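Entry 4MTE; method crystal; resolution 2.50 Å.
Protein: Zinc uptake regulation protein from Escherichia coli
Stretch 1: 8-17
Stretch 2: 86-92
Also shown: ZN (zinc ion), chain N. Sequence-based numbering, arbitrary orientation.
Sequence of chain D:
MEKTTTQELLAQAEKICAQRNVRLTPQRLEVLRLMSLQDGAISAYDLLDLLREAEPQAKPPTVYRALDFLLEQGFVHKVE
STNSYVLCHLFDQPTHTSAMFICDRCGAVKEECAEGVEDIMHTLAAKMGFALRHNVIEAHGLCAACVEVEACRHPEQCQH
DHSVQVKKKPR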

ATOM      1  N   GLU D   8       7.186 -38.982 -11.027  1.00 51.60           N
ATOM      2  CA  GLU D   8       6.199 -39.752 -11.765  1.00 52.61           C
ATOM      3  C   GLU D   8       5.085 -38.830 -12.257  1.00 59.89           C
ATOM      4  O   GLU D   8       4.571 -38.999 -13.363  1.00 48.83           O
ATOM      5  CB  GLU D   8       5.632 -40.866 -10.880  1.00 53.52           C
ATOM      6  CG  GLU D   8       6.678 -41.887 -10.434  1.00 65.25           C
ATOM      7  CD  GLU D   8       6.117 -42.959  -9.515  1.00 67.13           C
ATOM      8  OE1 GLU D   8       5.291 -42.626  -8.640  1.00 57.06           O
ATOM      9  OE2 GLU D   8       6.504 -44.136  -9.670  1.00 73.32           O
ATOM     10  N   LEU D   9       4.730 -37.843 -11.440  1.00 64.41           N
ATOM     11  CA  LEU D   9       3.722 -36.860 -11.820  1.00 61.60           C
ATOM     12  C   LEU D   9       4.185 -36.047 -13.027  1.00 55.97           C
ATOM     13  O   LEU D   9       3.388 -35.738 -13.913  1.00 45.77           O
ATOM     14  CB  LEU D   9       3.405 -35.921 -10.651  1.00 66.93           C
ATOM     15  CG  LEU D   9       2.596 -36.491  -9.482  1.00 69.36           C
ATOM     16  CD1 LEU D   9       2.462 -35.450  -8.376  1.00 66.59           C
ATOM     17  CD2 LEU D   9       1.221 -36.971  -9.936  1.00 56.86           C
ATOM     18  N   LEU D  10       5.470 -35.708 -13.062  1.00 40.12           N
ATOM     19  CA  LEU D  10       6.022 -34.921 -14.161  1.00 53.16           C
ATOM     20  C   LEU D  10       6.022 -35.733 -15.449  1.00 47.53           C
ATOM     21  O   LEU D  10       5.576 -35.257 -16.500  1.00 54.63           O
ATOM     22  CB  LEU D  10       7.444 -34.465 -13.835  1.00 43.61           C
ATOM     23  CG  LEU D  10       7.607 -33.730 -12.505  1.00 63.81           C
ATOM     24  CD1 LEU D  10       9.064 -33.353 -12.275  1.00 72.65           C
ATOM     25  CD2 LEU D  10       6.706 -32.499 -12.437  1.00 57.14           C
ATOM     26  N   ALA D  11       6.524 -36.962 -15.364  1.00 50.53           N
ATOM     27  CA  ALA D  11       6.489 -37.868 -16.510  1.00 40.49           C
ATOM     28  C   ALA D  11       5.049 -38.004 -17.010  1.00 37.70           C
ATOM     29  O   ALA D  11       4.755 -37.849 -18.207  1.00 36.53           O
ATOM     30  CB  ALA D  11       7.043 -39.230 -16.119  1.00 40.30           C
ATOM     31  N   GLN D  12       4.157 -38.276 -16.063  1.00 31.01           N
ATOM     32  CA  GLN D  12       2.733 -38.403 -16.333  1.00 44.05           C
ATOM     33  C   GLN D  12       2.182 -37.134 -16.989  1.00 53.16           C
ATOM     34  O   GLN D  12       1.369 -37.205 -17.909  1.00 45.22           O
ATOM     35  CB  GLN D  12       1.981 -38.697 -15.029  1.00 45.09           C
ATOM     36  CG  GLN D  12       0.485 -38.939 -15.195  1.00 71.96           C
ATOM     37  CD  GLN D  12       0.156 -40.165 -16.030  1.00 85.60           C
ATOM     38  OE1 GLN D  12      -0.814 -40.168 -16.787  1.00 72.38           O
ATOM     39  NE2 GLN D  12       0.954 -41.220 -15.885  1.00 71.80           N
ATOM     40  N   ALA D  13       2.635 -35.975 -16.518  1.00 46.69           N
ATOM     41  CA  ALA D  13       2.205 -34.695 -17.078  1.00 44.26           C
ATOM     42  C   ALA D  13       2.628 -34.576 -18.539  1.00 41.22           C
ATOM     43  O   ALA D  13       1.815 -34.246 -19.405  1.00 34.88           O
ATOM     44  CB  ALA D  13       2.777 -33.533 -16.266  1.00 44.65           C
ATOM     45  N   GLU D  14       3.903 -34.841 -18.807  1.00 36.59           N
ATOM     46  CA  GLU D  14       4.416 -34.822 -20.174  1.00 48.59           C
ATOM     47  C   GLU D  14       3.589 -35.727 -21.083  1.00 49.50           C
ATOM     48  O   GLU D  14       3.102 -35.304 -22.139  1.00 41.93           O
ATOM     49  CB  GLU D  14       5.880 -35.268 -20.195  1.00 52.68           C
ATOM     50  CG  GLU D  14       6.841 -34.269 -19.568  1.00 67.04           C
ATOM     51  CD  GLU D  14       8.164 -34.894 -19.175  1.00 85.86           C
ATOM     52  OE1 GLU D  14       8.835 -35.476 -20.053  1.00112.79           O
ATOM     53  OE2 GLU D  14       8.532 -34.804 -17.984  1.00 81.17           O
ATOM     54  N   LYS D  15       3.419 -36.975 -20.664  1.00 36.42           N
ATOM     55  CA  LYS D  15       2.718 -37.941 -21.501  1.00 48.62           C
ATOM     56  C   LYS D  15       1.236 -37.576 -21.663  1.00 40.60           C
ATOM     57  O   LYS D  15       0.667 -37.722 -22.747  1.00 34.47           O
ATOM     58  CB  LYS D  15       2.909 -39.357 -20.950  1.00 41.09           C
ATOM     59  CG  LYS D  15       1.695 -39.981 -20.298  1.00 46.92           C
ATOM     60  CD  LYS D  15       2.088 -41.303 -19.667  1.00 47.76           C
ATOM     61  CE  LYS D  15       0.904 -42.035 -19.072  1.00 51.21           C
ATOM     62  NZ  LYS D  15       1.353 -43.221 -18.297  1.00 59.31           N
ATOM     63  N   ILE D  16       0.618 -37.070 -20.598  1.00 38.36           N
ATOM     64  CA  ILE D  16      -0.778 -36.639 -20.671  1.00 37.76           C
ATOM     65  C   ILE D  16      -0.932 -35.472 -21.644  1.00 41.95           C
ATOM     66  O   ILE D  16      -1.874 -35.437 -22.430  1.00 38.01           O
ATOM     67  CB  ILE D  16      -1.347 -36.254 -19.280  1.00 34.55           C
ATOM     68  CG1 ILE D  16      -1.641 -37.520 -18.471  1.00 54.36           C
ATOM     69  CG2 ILE D  16      -2.639 -35.427 -19.412  1.00 40.36           C
ATOM     70  CD1 ILE D  16      -2.066 -37.265 -17.033  1.00 66.73           C
ATOM     71  N   CYS D  17      -0.011 -34.517 -21.592  1.00 38.10           N
ATOM     72  CA  CYS D  17      -0.041 -33.414 -22.546  1.00 46.28           C
ATOM     73  C   CYS D  17       0.154 -33.936 -23.965  1.00 46.20           C
ATOM     74  O   CYS D  17      -0.502 -33.475 -24.896  1.00 44.24           O
ATOM     75  CB  CYS D  17       1.023 -32.373 -22.208  1.00 32.25           C
ATOM     76  SG  CYS D  17       0.614 -31.384 -20.759  1.00 38.51           S
ATOM     77  N   VAL D  86      -0.401 -24.481  -5.979  1.00 53.49           N
ATOM     78  CA  VAL D  86       0.197 -25.733  -5.538  1.00 49.28           C
ATOM     79  C   VAL D  86       0.013 -26.844  -6.565  1.00 49.68           C
ATOM     80  O   VAL D  86      -1.002 -26.914  -7.258  1.00 40.68           O
ATOM     81  CB  VAL D  86      -0.380 -26.186  -4.175  1.00 50.02           C
ATOM     82  CG1 VAL D  86      -1.852 -26.587  -4.309  1.00 44.51           C
ATOM     83  CG2 VAL D  86       0.455 -27.323  -3.597  1.00 50.64           C
ATOM     84  N   LEU D  87       1.018 -27.708  -6.654  1.00 47.64           N
ATOM     85  CA  LEU D  87       0.954 -28.872  -7.519  1.00 44.56           C
ATOM     86  C   LEU D  87      -0.159 -29.797  -7.044  1.00 34.62           C
ATOM     87  O   LEU D  87      -0.380 -29.952  -5.842  1.00 33.59           O
ATOM     88  CB  LEU D  87       2.292 -29.612  -7.498  1.00 56.74           C
ATOM     89  CG  LEU D  87       2.433 -30.813  -8.437  1.00 48.25           C
ATOM     90  CD1 LEU D  87       2.402 -30.373  -9.895  1.00 49.41           C
ATOM     91  CD2 LEU D  87       3.714 -31.569  -8.126  1.00 52.13           C
ATOM     92  N   CYS D  88      -0.876 -30.389  -7.992  1.00 42.44           N
ATOM     93  CA  CYS D  88      -1.860 -31.415  -7.682  1.00 56.78           C
ATOM     94  C   CYS D  88      -1.167 -32.771  -7.621  1.00 49.60           C
ATOM     95  O   CYS D  88      -0.480 -33.161  -8.565  1.00 54.48           O
ATOM     96  CB  CYS D  88      -2.954 -31.441  -8.747  1.00 57.31           C
ATOM     97  SG  CYS D  88      -4.089 -32.825  -8.575  1.00 52.19           S
ATOM     98  N   HIS D  89      -1.342 -33.479  -6.510  1.00 61.34           N
ATOM     99  CA  HIS D  89      -0.744 -34.801  -6.332  1.00 71.38           C
ATOM    100  C   HIS D  89      -1.780 -35.889  -6.589  1.00 63.49           C
ATOM    101  O   HIS D  89      -1.667 -36.996  -6.066  1.00 74.33           O
ATOM    102  CB  HIS D  89      -0.179 -34.939  -4.916  1.00 52.24           C
ATOM    103  CG  HIS D  89       0.874 -33.927  -4.587  1.00 63.59           C
ATOM    104  ND1 HIS D  89       2.213 -34.135  -4.839  1.00 72.01           N
ATOM    105  CD2 HIS D  89       0.782 -32.697  -4.027  1.00 62.96           C
ATOM    106  CE1 HIS D  89       2.901 -33.075  -4.448  1.00 64.26           C
ATOM    107  NE2 HIS D  89       2.057 -32.190  -3.953  1.00 73.08           N
ATOM    108  N   LEU D  90      -2.778 -35.569  -7.410  1.00 61.48           N
ATOM    109  CA  LEU D  90      -3.909 -36.462  -7.647  1.00 65.94           C
ATOM    110  C   LEU D  90      -4.448 -36.379  -9.075  1.00 66.48           C
ATOM    111  O   LEU D  90      -5.611 -36.699  -9.309  1.00 78.85           O
ATOM    112  CB  LEU D  90      -5.053 -36.124  -6.686  1.00 67.68           C
ATOM    113  CG  LEU D  90      -4.793 -36.187  -5.181  1.00 73.27           C
ATOM    114  CD1 LEU D  90      -5.996 -35.623  -4.441  1.00 64.52           C
ATOM    115  CD2 LEU D  90      -4.507 -37.615  -4.738  1.00 69.35           C
ATOM    116  N   PHE D  91      -3.623 -35.949 -10.028  1.00 70.39           N
ATOM    117  CA  PHE D  91      -4.093 -35.811 -11.408  1.00 66.32           C
ATOM    118  C   PHE D  91      -3.808 -37.059 -12.246  1.00 84.02           C
ATOM    119  O   PHE D  91      -4.142 -37.106 -13.430  1.00 79.23           O
ATOM    120  CB  PHE D  91      -3.521 -34.547 -12.075  1.00 54.58           C
ATOM    121  CG  PHE D  91      -2.026 -34.566 -12.274  1.00 56.63           C
ATOM    122  CD1 PHE D  91      -1.445 -35.379 -13.235  1.00 60.57           C
ATOM    123  CD2 PHE D  91      -1.205 -33.740 -11.524  1.00 62.26           C
ATOM    124  CE1 PHE D  91      -0.077 -35.387 -13.421  1.00 65.55           C
ATOM    125  CE2 PHE D  91       0.164 -33.743 -11.712  1.00 55.15           C
ATOM    126  CZ  PHE D  91       0.727 -34.566 -12.662  1.00 56.51           C
ATOM    127  N   ASP D  92      -3.193 -38.065 -11.629  1.00112.33           N
ATOM    128  CA  ASP D  92      -2.954 -39.342 -12.300  1.00117.33           C
ATOM    129  C   ASP D  92      -4.260 -40.123 -12.452  1.00106.51           C
ATOM    130  O   ASP D  92      -4.379 -40.992 -13.317  1.00100.86           O
ATOM    131  CB  ASP D  92      -1.913 -40.178 -11.543  1.00103.59           C
ATOM    132  CG  ASP D  92      -2.187 -40.250 -10.052  1.00 90.47           C
ATOM    133  OD1 ASP D  92      -2.880 -39.353  -9.527  1.00 98.82           O
ATOM    134  OD2 ASP D  92      -1.700 -41.200  -9.404  1.00 99.06           O
TER
HETATM  135 ZN    ZN N 202      -5.656 -32.069  -7.175  1.00 52.81          ZN

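Two residues carry most of this contact: Leu9 on the helix and Phe91 in the loop that follows the strand 86-87. Leu9 has 112 Å² covered by the other stretch, and Phe91 has 90 Å². The two stretches together bury 362 Å². No hydrogen bond crosses between them; the contact is packing, mostly of side chains, with some backbone atoms taking part.

The CA-to-CB bond of Leu9 points toward the second stretch. Its rotamer is m at chi1 and t at chi2. CD2 of Leu9 lies over one face of the Phe91 ring, 4.0 Å from the ring centroid and 23° off the ring normal. This is a CH-pi contact, with the methyl group set against the aromatic face. CB of Leu9 also packs against CZ of Phe91 at 3.6 Å.

CD1 of Leu9 makes the closest approaches to Leu87, Cys88 and His89, and also comes within 4.4 Å of CE2 of Phe91. CD1 of Leu9 is 4.1 Å from CD2 of Leu87, an apolar contact with the end of the strand. CD1 of Leu9 is 3.7 Å from the backbone O of Cys88 and 3.8 Å from ND1 of His89. The approach to the His89 ring is oblique. The one leucine thus touches Leu87, Cys88, His89 and Phe91, and it is buried.

Phe91 starts sideways at CB, but the end of its side chain comes nearer to the helix. The chi1 angle is 66° (p) and chi2 is 72°. CZ of Phe91 lies 3.2 Å from the backbone O of Leu9. O of Leu9 is already the acceptor of a helix hydrogen bond from Ala13 N, at 2.7 Å. The ring therefore packs close to the helix backbone as well as to its side chains.

Further along the helix, the ring meets Gln12, Ala13 and Ile16. CG of Gln12 is 4.0 Å from CE1 of Phe91, so the aliphatic part of the glutamine takes part in the packing. CB of Ala13 is 4.3 Å from CZ of Phe91. The ring also lies near the backbone: Ala13 N is 4.2 Å from CE1 of Phe91. CD1 of Ile16 sits at the ring edge, near its plane, 4.3 Å from CD1 of Phe91. Leu9 and Ile16 thus meet the ring differently, one over a face and the other at the edge. Residues 9, 12, 13 and 16 recur at the spacing expected for one side of a helix.

The middle of the loop behaves differently. Leu90 points away from the helix and has no contact with it. The backbone N of Leu90 makes a weak hydrogen bond to SG of Cys88, at 3.3 Å. SG of Cys88 also binds the zinc ion ZN at 2.2 Å, and four further ligand atoms come from elsewhere in the structure. In Cys88, SG binds the metal, while the backbone O lies 3.7 Å from CD1 of Leu9.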